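Local coordinates for protein 11S globulin subunit beta (Cucurbita maxima, PDB 2E9Q) that serves as a seed storage protein, a hexameric 11S globulin of pumpkin that acts as a nutrient reservoir, at residues A[74-79]-A[145-150]; A[78-83]-A[177-182]; A[82-87]-A[139-144]; A[164-169]-A[319-324]; A[283-288]-A[313-318]. All coordinates share one frame; numbering follows the deposited sequence.

Contact 1 (A[74-79]-A[145-150])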
# COMPACT_ATOMS: atom_id res chain seq x y z
N GLY A 74 -27.16 5.39 28.43
CA GLY A 74 -27.18 5.38 26.98
C GLY A 74 -26.41 4.23 26.36
O GLY A 74 -25.34 3.86 26.82
N LEU A 75 -26.97 3.67 25.29
CA LEU A 75 -26.34 2.57 24.59
C LEU A 75 -26.14 2.86 23.10
O LEU A 75 -27.10 3.01 22.35
CB LEU A 75 -27.19 1.30 24.74
CG LEU A 75 -26.77 0.09 23.89
CD1 LEU A 75 -25.47 -0.51 24.44
CD2 LEU A 75 -27.89 -0.96 23.88
N LEU A 76 -24.88 2.96 22.67
CA LEU A 76 -24.58 3.17 21.27
C LEU A 76 -24.72 1.79 20.67
O LEU A 76 -23.99 0.87 21.03
CB LEU A 76 -23.15 3.68 21.09
CG LEU A 76 -22.58 3.75 19.66
CD1 LEU A 76 -23.46 4.62 18.76
CD2 LEU A 76 -21.15 4.31 19.74
N LEU A 77 -25.68 1.63 19.78
CA LEU A 77 -25.92 0.34 19.17
C LEU A 77 -24.70 -0.17 18.43
O LEU A 77 -23.90 0.62 17.91
CB LEU A 77 -27.12 0.42 18.23
CG LEU A 77 -28.34 1.07 18.89
CD1 LEU A 77 -29.50 1.11 17.91
CD2 LEU A 77 -28.72 0.28 20.14
N PRO A 78 -24.53 -1.51 18.36
CA PRO A 78 -23.40 -2.13 17.67
C PRO A 78 -23.39 -2.02 16.16
O PRO A 78 -24.42 -2.18 15.50
CB PRO A 78 -23.47 -3.59 18.12
CG PRO A 78 -24.93 -3.81 18.24
CD PRO A 78 -25.42 -2.54 18.93
N GLY A 79 -22.21 -1.75 15.62
CA GLY A 79 -22.05 -1.67 14.19
C GLY A 79 -20.59 -1.84 13.87
O GLY A 79 -19.75 -1.83 14.78
N HIS A 145 -18.86 -3.19 17.44
CA HIS A 145 -18.68 -2.82 18.83
C HIS A 145 -19.85 -2.00 19.28
O HIS A 145 -20.57 -1.43 18.46
CB HIS A 145 -17.39 -2.02 19.00
CG HIS A 145 -17.41 -0.68 18.33
ND1 HIS A 145 -17.21 0.49 19.03
CD2 HIS A 145 -17.60 -0.33 17.04
CE1 HIS A 145 -17.28 1.51 18.19
NE2 HIS A 145 -17.52 1.04 16.98
N TRP A 146 -20.06 -1.96 20.59
CA TRP A 146 -21.14 -1.19 21.18
C TRP A 146 -20.61 -0.61 22.49
O TRP A 146 -19.74 -1.20 23.13
CB TRP A 146 -22.36 -2.08 21.45
CG TRP A 146 -22.07 -3.29 22.29
CD1 TRP A 146 -21.81 -4.56 21.84
CD2 TRP A 146 -22.01 -3.36 23.73
NE1 TRP A 146 -21.59 -5.40 22.90
CE2 TRP A 146 -21.71 -4.70 24.07
CE3 TRP A 146 -22.19 -2.42 24.75
CZ2 TRP A 146 -21.58 -5.13 25.40
CZ3 TRP A 146 -22.05 -2.85 26.09
CH2 TRP A 146 -21.75 -4.19 26.39
N MET A 147 -21.12 0.55 22.87
CA MET A 147 -20.67 1.17 24.10
C MET A 147 -21.85 1.64 24.93
O MET A 147 -22.88 2.08 24.39
CB MET A 147 -19.74 2.34 23.78
CG MET A 147 -18.43 1.89 23.15
SD MET A 147 -17.35 3.24 22.69
CE MET A 147 -17.81 3.46 20.98
N TYR A 148 -21.70 1.50 26.24
CA TYR A 148 -22.72 1.86 27.19
C TYR A 148 -22.15 2.79 28.25
O TYR A 148 -21.03 2.61 28.71
CB TYR A 148 -23.27 0.60 27.86
CG TYR A 148 -24.16 0.87 29.05
CD1 TYR A 148 -25.51 1.20 28.87
CD2 TYR A 148 -23.66 0.83 30.35
CE1 TYR A 148 -26.33 1.47 29.97
CE2 TYR A 148 -24.47 1.11 31.45
CZ TYR A 148 -25.81 1.43 31.25
OH TYR A 148 -26.61 1.70 32.33
N ASN A 149 -22.93 3.80 28.62
CA ASN A 149 -22.52 4.75 29.63
C ASN A 149 -23.09 4.25 30.96
O ASN A 149 -24.30 4.06 31.09
CB ASN A 149 -23.09 6.13 29.30
CG ASN A 149 -22.66 7.20 30.29
OD1 ASN A 149 -21.73 7.00 31.07
ND2 ASN A 149 -23.32 8.35 30.24
N ARG A 150 -22.21 4.02 31.93
CA ARG A 150 -22.65 3.54 33.24
C ARG A 150 -22.34 4.58 34.31
O ARG A 150 -22.46 4.31 35.50
CB ARG A 150 -21.98 2.20 33.58
CG ARG A 150 -20.54 2.26 34.09
CD ARG A 150 -20.04 0.84 34.38
NE ARG A 150 -18.90 0.77 35.30
CZ ARG A 150 -17.64 1.07 34.99
NH1 ARG A 150 -17.33 1.48 33.76
NH2 ARG A 150 -16.69 0.96 35.90
O HOH W 1 -21.42 1.07 17.55
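Leu75 and Trp146 meet on one face of an antiparallel strand pair. The Leu75 methyl CD1 lies 3.8 Å from Trp146 CE3. It also approaches CB of Tyr148, which puts this leucine in the hollow between two aromatic side chains. Trp146 CG lies between its backbone N and carbonyl carbon (chi1 55°). This turn sets the six-membered part of the indole beside Leu75. Pro78 CB lies at the ring edge, 4.2 Å from Trp146 CD1, and is 3.8 Å from Trp146 CB.

Tyr148 presents its ring edge to Leu75 CB, and its CD1 is 3.4 Å from Gly74 O. The same ring meets that of Phe249, with planes at about 45°. An alanine in place of Tyr148 would probably open a gap beside Leu75 CB and Gly74 O and leave Phe249 without its ring partner. On the other face Leu76 and Met147 run side by side.

The strands belong to the N-terminal cupin barrel. Asn149 N bonds to Gly74 O at 3.0 Å, and Leu76 N bonds to Met147 O at 2.8 Å. A beta bulge follows Leu76. Pairing resumes, shifted by one residue, where Gly79 and His145 exchange two backbone bonds. At the bulge one water donates to both Leu77 O and His145 O, at 2.8 Å from the latter. Met428 of the second subunit packs on Pro78, and its Leu420 packs on Trp146. The buried polar groups find partners, Trp146 NE1 in Gln126 and Asn149 ND2 in Ser153 O, while Leu75, Leu76 and Pro78 give apolar packing.

Contact 2 (A[78-83]-A[177-182])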
# COMPACT_ATOMS: atom_id res chain seq x y z
N PRO A 78 -24.53 -1.51 18.36
CA PRO A 78 -23.40 -2.13 17.67
C PRO A 78 -23.39 -2.02 16.16
O PRO A 78 -24.42 -2.18 15.50
CB PRO A 78 -23.47 -3.59 18.12
CG PRO A 78 -24.93 -3.81 18.24
CD PRO A 78 -25.42 -2.54 18.93
N GLY A 79 -22.21 -1.75 15.62
CA GLY A 79 -22.05 -1.67 14.19
C GLY A 79 -20.59 -1.84 13.87
O GLY A 79 -19.75 -1.83 14.78
N PHE A 80 -20.27 -2.02 12.59
CA PHE A 80 -18.88 -2.16 12.17
C PHE A 80 -18.65 -1.28 10.96
O PHE A 80 -19.59 -1.00 10.22
CB PHE A 80 -18.54 -3.63 11.84
CG PHE A 80 -19.46 -4.28 10.84
CD1 PHE A 80 -20.66 -4.84 11.25
CD2 PHE A 80 -19.11 -4.35 9.50
CE1 PHE A 80 -21.50 -5.48 10.34
CE2 PHE A 80 -19.94 -4.98 8.58
CZ PHE A 80 -21.14 -5.55 9.00
N SER A 81 -17.41 -0.85 10.75
CA SER A 81 -17.09 0.01 9.62
C SER A 81 -15.89 -0.48 8.80
O SER A 81 -15.08 -1.30 9.27
CB SER A 81 -16.85 1.45 10.09
OG SER A 81 -15.97 1.50 11.19
N ASN A 82 -15.79 0.05 7.58
CA ASN A 82 -14.74 -0.32 6.64
C ASN A 82 -13.38 0.28 6.98
O ASN A 82 -12.41 0.01 6.29
CB ASN A 82 -15.14 0.11 5.23
CG ASN A 82 -15.30 1.63 5.09
OD1 ASN A 82 -15.71 2.31 6.03
ND2 ASN A 82 -14.99 2.15 3.91
N ALA A 83 -13.32 1.08 8.03
CA ALA A 83 -12.07 1.71 8.42
C ALA A 83 -11.74 1.48 9.89
O ALA A 83 -12.63 1.37 10.72
CB ALA A 83 -12.14 3.21 8.13
N PHE A 177 -21.86 -0.11 9.28
CA PHE A 177 -22.94 -1.10 9.20
C PHE A 177 -23.49 -1.41 10.59
O PHE A 177 -22.83 -2.07 11.41
CB PHE A 177 -22.42 -2.41 8.57
CG PHE A 177 -21.80 -2.24 7.21
CD1 PHE A 177 -20.59 -1.58 7.06
CD2 PHE A 177 -22.44 -2.72 6.07
CE1 PHE A 177 -20.02 -1.40 5.79
CE2 PHE A 177 -21.88 -2.54 4.80
CZ PHE A 177 -20.67 -1.88 4.66
N TYR A 178 -24.71 -0.96 10.86
CA TYR A 178 -25.36 -1.18 12.15
C TYR A 178 -26.15 -2.48 12.17
O TYR A 178 -26.84 -2.82 11.21
CB TYR A 178 -26.29 -0.01 12.49
CG TYR A 178 -25.57 1.19 13.05
CD1 TYR A 178 -25.07 2.20 12.23
CD2 TYR A 178 -25.34 1.28 14.42
CE1 TYR A 178 -24.35 3.28 12.77
CE2 TYR A 178 -24.63 2.35 14.97
CZ TYR A 178 -24.14 3.34 14.14
OH TYR A 178 -23.43 4.36 14.73
N LEU A 179 -26.04 -3.21 13.28
CA LEU A 179 -26.75 -4.47 13.43
C LEU A 179 -28.19 -4.27 13.92
O LEU A 179 -29.04 -5.13 13.71
CB LEU A 179 -26.03 -5.40 14.40
CG LEU A 179 -24.56 -5.77 14.13
CD1 LEU A 179 -24.23 -7.04 14.90
CD2 LEU A 179 -24.33 -6.01 12.66
N ALA A 180 -28.46 -3.14 14.57
CA ALA A 180 -29.80 -2.86 15.08
C ALA A 180 -30.20 -1.40 14.96
O ALA A 180 -29.36 -0.54 14.71
CB ALA A 180 -29.91 -3.30 16.52
N GLY A 181 -31.49 -1.13 15.17
CA GLY A 181 -31.98 0.24 15.11
C GLY A 181 -32.11 0.78 13.70
O GLY A 181 -32.03 0.04 12.72
N ARG A 182 -32.32 2.08 13.58
CA ARG A 182 -32.46 2.70 12.28
C ARG A 182 -31.76 4.05 12.32
O ARG A 182 -32.39 5.09 12.53
CB ARG A 182 -33.93 2.88 11.94
CG ARG A 182 -34.21 3.09 10.48
CD ARG A 182 -35.68 3.41 10.31
NE ARG A 182 -36.02 4.66 10.98
CZ ARG A 182 -37.24 4.98 11.39
NH1 ARG A 182 -37.46 6.15 12.00
NH2 ARG A 182 -38.25 4.14 11.20
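Phe80 and Phe177 form the tight part of this contact. Their rings are almost parallel, with planes at 5°, but slid apart, and the centroids are 5.0 Å from each other. The overlap is therefore slight. Instead Phe177 CB sits over the face of the Phe80 ring, 3.5 Å from its centroid, as a CH-pi contact. Leu179 CD2 comes to the edge of the same ring, 3.7 Å from Phe80 CE1.

Backbone bonds tie the strands just beneath. Phe80 and Phe177 bond both ways, with Phe80 N 2.8 Å from Phe177 O. This is an antiparallel pairing within the N-terminal cupin barrel, where strand 176-178 runs beside strand 74-81. Gly79 lies so close to Tyr178, with CA atoms 3.9 Å apart, that a side chain on the glycine would run into Phe177 O. Beyond it Leu179 N makes a nearly straight bond to Pro78 O (2.9 Å, 176°).

The fit is looser past this bond. Pro78 CG is 4.3 Å from Leu179 CB, and Ala180 adds little. The chain then leads away to the partly exposed Arg182, which forms a salt bridge with Glu238. Tyr339 of the second subunit stacks on Phe80, and its Tyr429 hydroxyl bonds to Leu179 O.

Contact 3 (A[82-87]-A[139-144])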
# COMPACT_ATOMS: atom_id res chain seq x y z
N ASN A 82 -15.79 0.05 7.58
CA ASN A 82 -14.74 -0.32 6.64
C ASN A 82 -13.38 0.28 6.98
O ASN A 82 -12.41 0.01 6.29
CB ASN A 82 -15.14 0.11 5.23
CG ASN A 82 -15.30 1.63 5.09
OD1 ASN A 82 -15.71 2.31 6.03
ND2 ASN A 82 -14.99 2.15 3.91
N ALA A 83 -13.32 1.08 8.03
CA ALA A 83 -12.07 1.71 8.42
C ALA A 83 -11.74 1.48 9.89
O ALA A 83 -12.63 1.37 10.72
CB ALA A 83 -12.14 3.21 8.13
N PRO A 84 -10.44 1.40 10.22
CA PRO A 84 -9.98 1.19 11.61
C PRO A 84 -10.26 2.48 12.39
O PRO A 84 -10.24 3.58 11.82
CB PRO A 84 -8.48 0.97 11.46
CG PRO A 84 -8.27 0.67 10.01
CD PRO A 84 -9.28 1.53 9.32
N LYS A 85 -10.49 2.34 13.69
CA LYS A 85 -10.78 3.49 14.52
C LYS A 85 -10.07 3.49 15.86
O LYS A 85 -9.75 2.44 16.43
CB LYS A 85 -12.29 3.58 14.82
CG LYS A 85 -13.18 3.88 13.64
CD LYS A 85 -14.64 3.67 14.04
CE LYS A 85 -15.59 3.99 12.91
NZ LYS A 85 -17.01 3.96 13.36
N LEU A 86 -9.84 4.69 16.35
CA LEU A 86 -9.26 4.91 17.64
C LEU A 86 -10.34 5.77 18.26
O LEU A 86 -10.96 6.59 17.57
CB LEU A 86 -7.94 5.67 17.53
CG LEU A 86 -6.67 4.90 17.87
CD1 LEU A 86 -6.79 3.41 17.62
CD2 LEU A 86 -5.56 5.51 17.07
N ILE A 87 -10.58 5.59 19.55
CA ILE A 87 -11.61 6.34 20.24
C ILE A 87 -11.07 6.83 21.55
O ILE A 87 -10.73 6.03 22.43
CB ILE A 87 -12.83 5.47 20.51
CG1 ILE A 87 -13.45 5.04 19.18
CG2 ILE A 87 -13.82 6.21 21.38
CD1 ILE A 87 -14.71 4.20 19.31
N VAL A 139 -10.56 -0.03 17.66
CA VAL A 139 -11.61 -0.78 17.00
C VAL A 139 -11.13 -1.08 15.59
O VAL A 139 -11.19 -0.22 14.71
CB VAL A 139 -12.93 0.01 16.92
CG1 VAL A 139 -14.01 -0.86 16.29
CG2 VAL A 139 -13.36 0.46 18.30
N PRO A 140 -10.63 -2.31 15.35
CA PRO A 140 -10.15 -2.66 14.00
C PRO A 140 -11.29 -2.60 13.00
O PRO A 140 -12.47 -2.68 13.38
CB PRO A 140 -9.63 -4.09 14.17
CG PRO A 140 -9.23 -4.15 15.62
CD PRO A 140 -10.37 -3.40 16.30
N ALA A 141 -10.94 -2.48 11.73
CA ALA A 141 -11.93 -2.43 10.66
C ALA A 141 -12.69 -3.76 10.55
O ALA A 141 -12.11 -4.83 10.69
CB ALA A 141 -11.24 -2.11 9.34
N GLY A 142 -13.99 -3.66 10.28
CA GLY A 142 -14.82 -4.85 10.13
C GLY A 142 -15.30 -5.46 11.45
O GLY A 142 -16.05 -6.44 11.46
N VAL A 143 -14.88 -4.88 12.56
CA VAL A 143 -15.26 -5.38 13.86
C VAL A 143 -16.40 -4.57 14.46
O VAL A 143 -16.32 -3.34 14.54
CB VAL A 143 -14.06 -5.34 14.82
CG1 VAL A 143 -14.47 -5.83 16.19
CG2 VAL A 143 -12.92 -6.18 14.26
N SER A 144 -17.46 -5.25 14.89
CA SER A 144 -18.60 -4.56 15.48
C SER A 144 -18.35 -4.31 16.95
O SER A 144 -17.69 -5.10 17.63
CB SER A 144 -19.89 -5.37 15.32
OG SER A 144 -19.84 -6.54 16.11
O HOH W 2 -13.55 0.27 12.83
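Lys85 and Val139 are joined by a pair of backbone hydrogen bonds, the antiparallel hydrogen-bonded kind. Lys85 N is 2.8 Å from Val139 O, and Val139 N is 2.9 Å from Lys85 O. A water adds to the polar set. It lies 2.6 Å from Ala83 O and 3.1 Å from Val139 O. It can donate to each, but it has more acceptors within reach than protons, so its bonding is probably shared.

The apolar contacts flank this pair. On one side Ala141 CB points at the backbone before the strand and is 3.7 Å from Pro84 N. The same methyl, Ala141 CB, also touches the proline ring, 4.1 Å from Pro84 CG. On the other side Ile87 CD1 meets Val139 CG2 at 4.1 Å. Val139 CG1 is anti to the backbone N (chi1 -177°), which leaves CG2 as the branch that meets the isoleucine.

Pro140 to Val143 form a type II beta turn, closed by a weak bond from Val143 N to Pro140 O. Gly142 takes a positive phi (81°), where a side chain would press on the carbonyl of Ala141.

Gly142 O also accepts from the Tyr339 hydroxyl of the second subunit. In the cupin barrel, strand 85-91 lies between strands 155-162 and 135-139. The turn carries the chain from 135-139 to strand 145-149 in the facing sheet, where His145 and Met147 pack on Ile87.

Contact 4 (A[164-169]-A[319-324])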
# COMPACT_ATOMS: atom_id res chain seq x y z
N ARG A 164 -7.89 5.94 4.52
CA ARG A 164 -6.77 5.60 3.65
C ARG A 164 -5.93 4.60 4.42
O ARG A 164 -4.71 4.73 4.53
CB ARG A 164 -5.94 6.84 3.30
CG ARG A 164 -6.59 7.73 2.25
CD ARG A 164 -5.61 8.80 1.78
NE ARG A 164 -6.27 9.79 0.94
CZ ARG A 164 -6.77 9.54 -0.27
NH1 ARG A 164 -7.36 10.52 -0.95
NH2 ARG A 164 -6.66 8.33 -0.80
N ASN A 165 -6.60 3.61 4.98
CA ASN A 165 -5.92 2.59 5.75
C ASN A 165 -5.88 1.31 4.93
O ASN A 165 -6.84 0.97 4.24
CB ASN A 165 -6.66 2.35 7.07
CG ASN A 165 -5.91 1.40 7.99
OD1 ASN A 165 -5.92 0.18 7.81
ND2 ASN A 165 -5.24 1.96 8.99
N VAL A 166 -4.74 0.63 4.99
CA VAL A 166 -4.56 -0.62 4.26
C VAL A 166 -5.78 -1.56 4.43
O VAL A 166 -6.17 -2.25 3.48
CB VAL A 166 -3.27 -1.34 4.72
CG1 VAL A 166 -3.38 -1.73 6.19
CG2 VAL A 166 -3.01 -2.56 3.85
N ALA A 167 -6.38 -1.56 5.62
CA ALA A 167 -7.52 -2.42 5.91
C ALA A 167 -8.78 -2.10 5.10
O ALA A 167 -9.65 -2.96 4.93
CB ALA A 167 -7.85 -2.36 7.41
N ASN A 168 -8.90 -0.88 4.59
CA ASN A 168 -10.08 -0.52 3.79
C ASN A 168 -9.79 -0.70 2.31
O ASN A 168 -8.96 -0.01 1.74
CB ASN A 168 -10.49 0.92 4.10
CG ASN A 168 -11.53 1.47 3.14
OD1 ASN A 168 -12.34 0.74 2.59
ND2 ASN A 168 -11.50 2.78 2.95
N GLN A 169 -10.49 -1.64 1.68
CA GLN A 169 -10.28 -1.91 0.26
C GLN A 169 -11.37 -1.33 -0.64
O GLN A 169 -11.37 -1.58 -1.84
CB GLN A 169 -10.20 -3.42 0.01
CG GLN A 169 -9.14 -4.15 0.83
CD GLN A 169 -8.88 -5.56 0.30
OE1 GLN A 169 -9.54 -6.02 -0.63
NE2 GLN A 169 -7.91 -6.24 0.90
N GLN A 319 -1.29 -3.55 13.95
CA GLN A 319 -2.27 -4.05 12.99
C GLN A 319 -3.17 -2.98 12.41
O GLN A 319 -3.53 -3.07 11.24
CB GLN A 319 -3.12 -5.16 13.61
CG GLN A 319 -4.02 -5.86 12.58
CD GLN A 319 -5.48 -5.39 12.61
OE1 GLN A 319 -6.23 -5.60 11.65
NE2 GLN A 319 -5.87 -4.75 13.71
N VAL A 320 -3.57 -1.97 13.19
CA VAL A 320 -4.43 -0.93 12.63
C VAL A 320 -3.60 0.16 11.95
O VAL A 320 -4.11 0.91 11.12
CB VAL A 320 -5.36 -0.28 13.70
CG1 VAL A 320 -6.37 -1.30 14.17
CG2 VAL A 320 -4.57 0.24 14.86
N ARG A 321 -2.32 0.22 12.30
CA ARG A 321 -1.41 1.22 11.74
C ARG A 321 -1.82 2.64 12.11
O ARG A 321 -1.83 3.54 11.28
CB ARG A 321 -1.33 1.09 10.21
CG ARG A 321 -1.08 -0.33 9.74
CD ARG A 321 -0.57 -0.36 8.31
NE ARG A 321 -0.74 -1.67 7.68
CZ ARG A 321 -0.39 -2.82 8.24
NH1 ARG A 321 0.15 -2.84 9.45
NH2 ARG A 321 -0.59 -3.96 7.59
N LEU A 322 -2.15 2.82 13.38
CA LEU A 322 -2.55 4.12 13.90
C LEU A 322 -1.93 4.24 15.29
O LEU A 322 -1.54 3.23 15.89
CB LEU A 322 -4.07 4.21 14.02
CG LEU A 322 -4.95 3.98 12.78
CD1 LEU A 322 -6.41 4.04 13.21
CD2 LEU A 322 -4.68 5.03 11.71
N SER A 323 -1.83 5.46 15.80
CA SER A 323 -1.31 5.72 17.13
C SER A 323 -1.81 7.09 17.59
O SER A 323 -2.48 7.78 16.83
CB SER A 323 0.23 5.63 17.16
OG SER A 323 0.87 6.46 16.21
N ALA A 324 -1.54 7.44 18.85
CA ALA A 324 -2.00 8.71 19.40
C ALA A 324 -1.09 9.28 20.47
O ALA A 324 -0.32 8.55 21.11
CB ALA A 324 -3.40 8.54 19.97
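Asn165 reaches across to Val320 and joins two cupin domains of one chain. It starts an Asx turn in the loop after strand 155-162. Its partner stands at the end of helix 317-320, in the C-terminal cupin.

The hydrogen bonds centre on the Asn165 amide. ND2 donates to Val320 O at 2.6 Å. The acceptor lies close to the amide plane, and the N-H comes in nearly along the C=O axis. The other amide atom, Asn165 OD1, accepts from Ala167 N at 2.8 Å. Asn165 CG is anti to the backbone N (chi1 -174°), which directs the amide to the helix end while OD1 still closes the turn. The backbone adds a bond from Asn168 N to Asn165 O, also 2.8 Å, in a type I turn. A leucine in place of Asn165 would probably leave Val320 O without this donor and Ala167 N without its acceptor.

Arg321, the first residue past the helix, has a positive phi (63°). Its extended chain crosses Val166, and the CG1 methyl comes up to the guanidinium end. That approach is tighter than normal packing, so the exact placement is doubtful.

Apolar neighbours surround the amide. Pro84 touches Asn165, and strand 135-139 backs the helix end through Val138 on Val320. Leu322 also packs on Phe160, while its CD2 is 4.1 Å from Asn165 ND2.

Contact 5 (A[283-288]-A[313-318])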
# COMPACT_ATOMS: atom_id res chain seq x y z
N THR A 283 -5.40 -12.29 22.49
CA THR A 283 -4.94 -11.90 23.81
C THR A 283 -4.45 -10.45 23.88
O THR A 283 -4.20 -9.93 24.96
CB THR A 283 -3.80 -12.83 24.29
OG1 THR A 283 -3.64 -12.71 25.71
CG2 THR A 283 -2.48 -12.49 23.59
N LEU A 284 -4.33 -9.79 22.74
CA LEU A 284 -3.87 -8.40 22.70
C LEU A 284 -4.81 -7.43 23.41
O LEU A 284 -6.03 -7.57 23.33
CB LEU A 284 -3.68 -7.96 21.26
CG LEU A 284 -2.67 -8.77 20.45
CD1 LEU A 284 -2.53 -8.17 19.06
CD2 LEU A 284 -1.33 -8.77 21.16
N ARG A 285 -4.26 -6.44 24.11
CA ARG A 285 -5.12 -5.47 24.76
C ARG A 285 -5.71 -4.60 23.64
O ARG A 285 -5.12 -4.48 22.56
CB ARG A 285 -4.32 -4.60 25.73
CG ARG A 285 -2.98 -5.19 26.11
CD ARG A 285 -1.86 -4.44 25.40
NE ARG A 285 -0.66 -5.25 25.25
CZ ARG A 285 -0.60 -6.36 24.52
NH1 ARG A 285 0.53 -7.04 24.43
NH2 ARG A 285 -1.67 -6.79 23.90
N LEU A 286 -6.89 -4.04 23.88
CA LEU A 286 -7.57 -3.22 22.89
C LEU A 286 -7.73 -1.79 23.39
O LEU A 286 -8.56 -1.03 22.88
CB LEU A 286 -8.93 -3.81 22.55
CG LEU A 286 -8.89 -5.26 22.05
CD1 LEU A 286 -10.24 -5.66 21.50
CD2 LEU A 286 -7.82 -5.38 20.98
N LYS A 287 -6.94 -1.44 24.39
CA LYS A 287 -6.98 -0.10 24.94
C LYS A 287 -5.75 0.17 25.75
O LYS A 287 -5.02 -0.75 26.13
CB LYS A 287 -8.23 0.10 25.81
CG LYS A 287 -8.23 -0.58 27.17
CD LYS A 287 -9.37 -0.01 28.03
CE LYS A 287 -9.51 -0.70 29.38
NZ LYS A 287 -10.29 -1.98 29.28
N GLN A 288 -5.53 1.46 26.00
CA GLN A 288 -4.42 1.97 26.79
C GLN A 288 -4.85 3.34 27.31
O GLN A 288 -5.33 4.17 26.54
CB GLN A 288 -3.16 2.12 25.94
CG GLN A 288 -1.96 2.70 26.70
CD GLN A 288 -0.76 3.00 25.82
OE1 GLN A 288 -0.55 2.35 24.80
NE2 GLN A 288 0.05 3.98 26.22
N THR A 313 3.77 0.27 22.93
CA THR A 313 3.03 0.23 24.19
C THR A 313 1.71 -0.50 24.07
O THR A 313 1.14 -0.94 25.07
CB THR A 313 2.71 1.64 24.70
OG1 THR A 313 1.89 2.32 23.75
CG2 THR A 313 3.98 2.43 24.93
N LEU A 314 1.21 -0.61 22.85
CA LEU A 314 -0.04 -1.29 22.62
C LEU A 314 0.11 -2.01 21.28
O LEU A 314 -0.20 -1.46 20.22
CB LEU A 314 -1.20 -0.29 22.58
CG LEU A 314 -2.62 -0.84 22.41
CD1 LEU A 314 -3.02 -1.68 23.62
CD2 LEU A 314 -3.59 0.32 22.23
N PRO A 315 0.60 -3.26 21.33
CA PRO A 315 0.86 -4.16 20.20
C PRO A 315 -0.19 -4.15 19.09
O PRO A 315 0.15 -4.22 17.92
CB PRO A 315 0.94 -5.53 20.87
CG PRO A 315 1.58 -5.21 22.17
CD PRO A 315 0.84 -3.97 22.61
N ILE A 316 -1.45 -4.06 19.46
CA ILE A 316 -2.50 -4.07 18.47
C ILE A 316 -2.41 -2.91 17.45
O ILE A 316 -2.90 -3.01 16.34
CB ILE A 316 -3.90 -4.09 19.16
CG1 ILE A 316 -4.99 -4.34 18.13
CG2 ILE A 316 -4.14 -2.80 19.89
CD1 ILE A 316 -4.78 -5.59 17.33
N LEU A 317 -1.75 -1.81 17.82
CA LEU A 317 -1.62 -0.67 16.92
C LEU A 317 -0.86 -1.03 15.65
O LEU A 317 -1.08 -0.43 14.59
CB LEU A 317 -0.95 0.48 17.66
CG LEU A 317 -1.82 0.95 18.83
CD1 LEU A 317 -1.18 2.14 19.52
CD2 LEU A 317 -3.22 1.31 18.31
N ARG A 318 0.02 -2.01 15.75
CA ARG A 318 0.80 -2.48 14.62
C ARG A 318 -0.17 -2.97 13.54
O ARG A 318 0.08 -2.80 12.35
CB ARG A 318 1.71 -3.63 15.07
CG ARG A 318 2.76 -4.09 14.06
CD ARG A 318 3.36 -5.43 14.51
NE ARG A 318 4.41 -5.93 13.62
CZ ARG A 318 4.91 -7.17 13.66
NH1 ARG A 318 4.45 -8.06 14.53
NH2 ARG A 318 5.87 -7.53 12.82
O HOH W 3 -2.60 -4.75 21.98
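Leu314 lies against residues 285-288, where the turn that leads into the helix around 317-320 meets an edge strand of the N-terminal cupin sheet. It opens a type I beta turn that runs to Leu317. Its CB is 3.5 Å from Gln288 OE1. Next comes CG, anti to the backbone N (chi1 -177°), which turns the methyls toward residues 285-288. CD1 is 3.3 Å from Lys287 O and touches Arg285 CD in one of the two conformers of that arginine. The other tip, CD2, meets Gln288 CB at 4.1 Å.

Polar links lie around this leucine. Gln288 OE1 and Thr313 OG1 are 2.7 Å apart, but Asn310 O competes for the hydroxyl proton. A water donates to Arg285 O and accepts from Ile316 N, the latter at 2.9 Å, and so bridges the two backbones. Pro315 lies over one face of the Arg285 guanidinium, a placement that holds for the conformer described.

Val138 of strand 135-139 packs on Leu314, and that strand pairs with Leu286 and Gln288 through backbone bonds. Cys282, which is disulfide-linked to Cys103, directly precedes residues 283-288. Near this end Leu284 CD1 touches Ile316 CD1 at 3.8 Å.

Contacts 1 and 2 share Pro78 and Gly79: strand 74-81 pairs with 145-149 in one and with 176-178 in the other. Their centres are 11 Å apart. Contact 3 is nested in the chain loop closed by contact 1 and touches it where His145 CD2 meets Val139 CG1 at 3.7 Å. Contact 4 lies next to contact 3, with centres 9 Å apart, and brings in the second cupin domain. Contacts 4 and 5 both use helix 317-320. Contacts 1 to 4 touch the second subunit; contact 5 touches no other chain. In contact 5 the Thr313 side chain is about 12 Å from that of Arg447, a magnesium-binding residue; the others lie away from that site.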